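Local coordinates for breast cancer anti-estrogen resistance protein 1 (Mus musculus, PDB 5W93) that acts as a docking protein that coordinates tyrosine kinase-based signalling in cell adhesion and migration, and whose C-terminal domain, the part present here, binds the paxillin LD1 motif, at residues A31-V36 / D115-L120. The protein carries 2 engineered substitutions. Numbering follows the deposited sequence.
Sequences AFFTAV and DRVKEL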
loop_
_atom_site.group_PDB
_atom_site.type_symbol
_atom_site.label_atom_id
_atom_site.label_comp_id
_atom_site.label_asym_id
_atom_site.label_seq_id
_atom_site.Cartn_x
_atom_site.Cartn_y
_atom_site.Cartn_z
ATOM N N ALA A 31 1.174 -10.854 -8.266
ATOM C CA ALA A 31 1.332 -12.203 -7.750
ATOM C C ALA A 31 0.127 -12.562 -6.886
ATOM O O ALA A 31 -0.364 -13.692 -6.935
ATOM C CB ALA A 31 2.623 -12.333 -6.959
ATOM N N PHE A 32 -0.349 -11.593 -6.102
ATOM C CA PHE A 32 -1.526 -11.801 -5.271
ATOM C C PHE A 32 -2.757 -12.106 -6.139
ATOM O O PHE A 32 -3.477 -13.066 -5.873
ATOM C CB PHE A 32 -1.799 -10.587 -4.371
ATOM C CG PHE A 32 -3.124 -10.663 -3.646
ATOM C CD1 PHE A 32 -3.230 -11.324 -2.428
ATOM C CD2 PHE A 32 -4.257 -10.083 -4.189
ATOM C CE1 PHE A 32 -4.461 -11.404 -1.772
ATOM C CE2 PHE A 32 -5.478 -10.165 -3.537
ATOM C CZ PHE A 32 -5.574 -10.826 -2.335
ATOM N N PHE A 33 -2.994 -11.302 -7.175
ATOM C CA PHE A 33 -4.157 -11.516 -8.038
ATOM C C PHE A 33 -4.107 -12.875 -8.717
ATOM O O PHE A 33 -5.134 -13.534 -8.852
ATOM C CB PHE A 33 -4.275 -10.422 -9.103
ATOM C CG PHE A 33 -4.694 -9.083 -8.562
ATOM C CD1 PHE A 33 -5.488 -8.990 -7.431
ATOM C CD2 PHE A 33 -4.296 -7.913 -9.198
ATOM C CE1 PHE A 33 -5.875 -7.750 -6.930
ATOM C CE2 PHE A 33 -4.688 -6.678 -8.715
ATOM C CZ PHE A 33 -5.475 -6.594 -7.576
ATOM N N THR A 34 -2.905 -13.290 -9.122
ATOM C CA THR A 34 -2.707 -14.583 -9.782
ATOM C C THR A 34 -3.019 -15.753 -8.844
ATOM O O THR A 34 -3.636 -16.747 -9.253
ATOM C CB THR A 34 -1.267 -14.714 -10.316
ATOM O OG1 THR A 34 -1.119 -13.869 -11.465
ATOM C CG2 THR A 34 -0.934 -16.168 -10.700
ATOM N N ALA A 35 -2.595 -15.625 -7.592
ATOM C CA ALA A 35 -2.920 -16.591 -6.546
ATOM C C ALA A 35 -4.424 -16.751 -6.388
ATOM O O ALA A 35 -4.923 -17.868 -6.263
ATOM C CB ALA A 35 -2.300 -16.177 -5.223
ATOM N N VAL A 36 -5.151 -15.640 -6.398
ATOM C CA VAL A 36 -6.593 -15.716 -6.236
ATOM C C VAL A 36 -7.253 -16.269 -7.503
ATOM O O VAL A 36 -8.209 -17.046 -7.423
ATOM C CB VAL A 36 -7.206 -14.351 -5.856
ATOM C CG1 VAL A 36 -8.729 -14.436 -5.840
ATOM C CG2 VAL A 36 -6.703 -13.915 -4.469
ATOM N N ASP A 115 -10.844 -6.768 -3.761
ATOM C CA ASP A 115 -11.269 -5.381 -3.940
ATOM C C ASP A 115 -10.410 -4.409 -3.127
ATOM O O ASP A 115 -10.072 -3.331 -3.616
ATOM C CB ASP A 115 -12.743 -5.198 -3.543
ATOM C CG ASP A 115 -13.723 -5.810 -4.552
ATOM O OD1 ASP A 115 -13.331 -6.096 -5.705
ATOM O OD2 ASP A 115 -14.897 -6.004 -4.176
ATOM N N ARG A 116 -10.083 -4.768 -1.884
ATOM C CA ARG A 116 -9.234 -3.896 -1.066
ATOM C C ARG A 116 -7.861 -3.797 -1.683
ATOM O O ARG A 116 -7.268 -2.730 -1.683
ATOM C CB ARG A 116 -9.082 -4.384 0.377
ATOM C CG ARG A 116 -10.374 -4.518 1.142
ATOM C CD ARG A 116 -11.110 -3.192 1.341
ATOM N NE ARG A 116 -12.448 -3.500 1.840
ATOM C CZ ARG A 116 -12.776 -3.593 3.127
ATOM N NH1 ARG A 116 -11.881 -3.348 4.079
ATOM N NH2 ARG A 116 -14.016 -3.908 3.463
ATOM N N VAL A 117 -7.345 -4.911 -2.190
ATOM C CA VAL A 117 -6.021 -4.891 -2.815
ATOM C C VAL A 117 -6.048 -4.065 -4.097
ATOM O O VAL A 117 -5.127 -3.285 -4.342
ATOM C CB VAL A 117 -5.502 -6.308 -3.089
ATOM C CG1 VAL A 117 -4.209 -6.261 -3.909
ATOM C CG2 VAL A 117 -5.284 -7.055 -1.749
ATOM N N LYS A 118 -7.109 -4.201 -4.898
ATOM C CA LYS A 118 -7.261 -3.351 -6.097
ATOM C C LYS A 118 -7.278 -1.863 -5.733
ATOM O O LYS A 118 -6.620 -1.043 -6.377
ATOM C CB LYS A 118 -8.553 -3.669 -6.864
ATOM C CG LYS A 118 -8.562 -4.923 -7.710
ATOM C CD LYS A 118 -9.848 -4.949 -8.562
ATOM C CE LYS A 118 -10.179 -6.346 -9.082
ATOM N NZ LYS A 118 -11.662 -6.537 -9.240
ATOM N N GLU A 119 -8.047 -1.523 -4.708
ATOM C CA GLU A 119 -8.138 -0.143 -4.242
ATOM C C GLU A 119 -6.786 0.374 -3.766
ATOM O O GLU A 119 -6.433 1.533 -4.007
ATOM C CB GLU A 119 -9.163 -0.021 -3.114
ATOM C CG GLU A 119 -9.285 1.401 -2.580
ATOM C CD GLU A 119 -10.416 1.565 -1.577
ATOM O OE1 GLU A 119 -10.987 0.534 -1.139
ATOM O OE2 GLU A 119 -10.714 2.724 -1.214
ATOM N N LEU A 120 -6.027 -0.493 -3.100
ATOM C CA LEU A 120 -4.655 -0.152 -2.712
ATOM C C LEU A 120 -3.780 0.136 -3.922
ATOM O O LEU A 120 -3.071 1.148 -3.945
ATOM C CB LEU A 120 -4.027 -1.271 -1.873
ATOM C CG LEU A 120 -2.571 -0.994 -1.456
ATOM C CD1 LEU A 120 -2.489 0.086 -0.384
ATOM C CD2 LEU A 120 -1.878 -2.273 -0.985
#
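F32 and V117 are the residues of 31-36 and 115-120 whose CA atoms come nearest, 8.6 Å apart, where two nearly antiparallel helical segments (159° between their directions) run with axes 11.1 Å apart. Side chains bridge this separation: F32 points toward the other helix, whereas F33 starts off to the side and its ring end comes close. F32 and V117 approach from opposite directions, and V117 CG2 lies over one face of the F32 ring, 4.0 Å from its centroid and 27° off the normal, a CH-pi contact. Its nearest ring atom is F32 CE2, at 3.6 Å. With CG anti to the backbone N (chi1 171°), F32 extends its ring into the interface, and V36 CG2 lies off-centre against the opposite face, so two valine methyls sandwich the ring. V117 CG1 lies oblique to the F33 ring, 3.8 Å from CE1, and also touches F32 CD2. F33 CE1 in turn sits at the edge of the F32 ring, in its plane. At the more exposed margin, F33 CZ comes within 3.5 Å of K118 CG, so the lysine contributes aliphatic surface, whereas its NZ makes a long salt bridge to D115 OD1, which also accepts a hydrogen bond from Q111 NE2. The contact joins the first and last helices, 5-37 and 107-135, of the FAT-like four-helix bundle; F32 also packs on S49 of helix 42-69, while L120 and R116 touch I93 of helix 73-102.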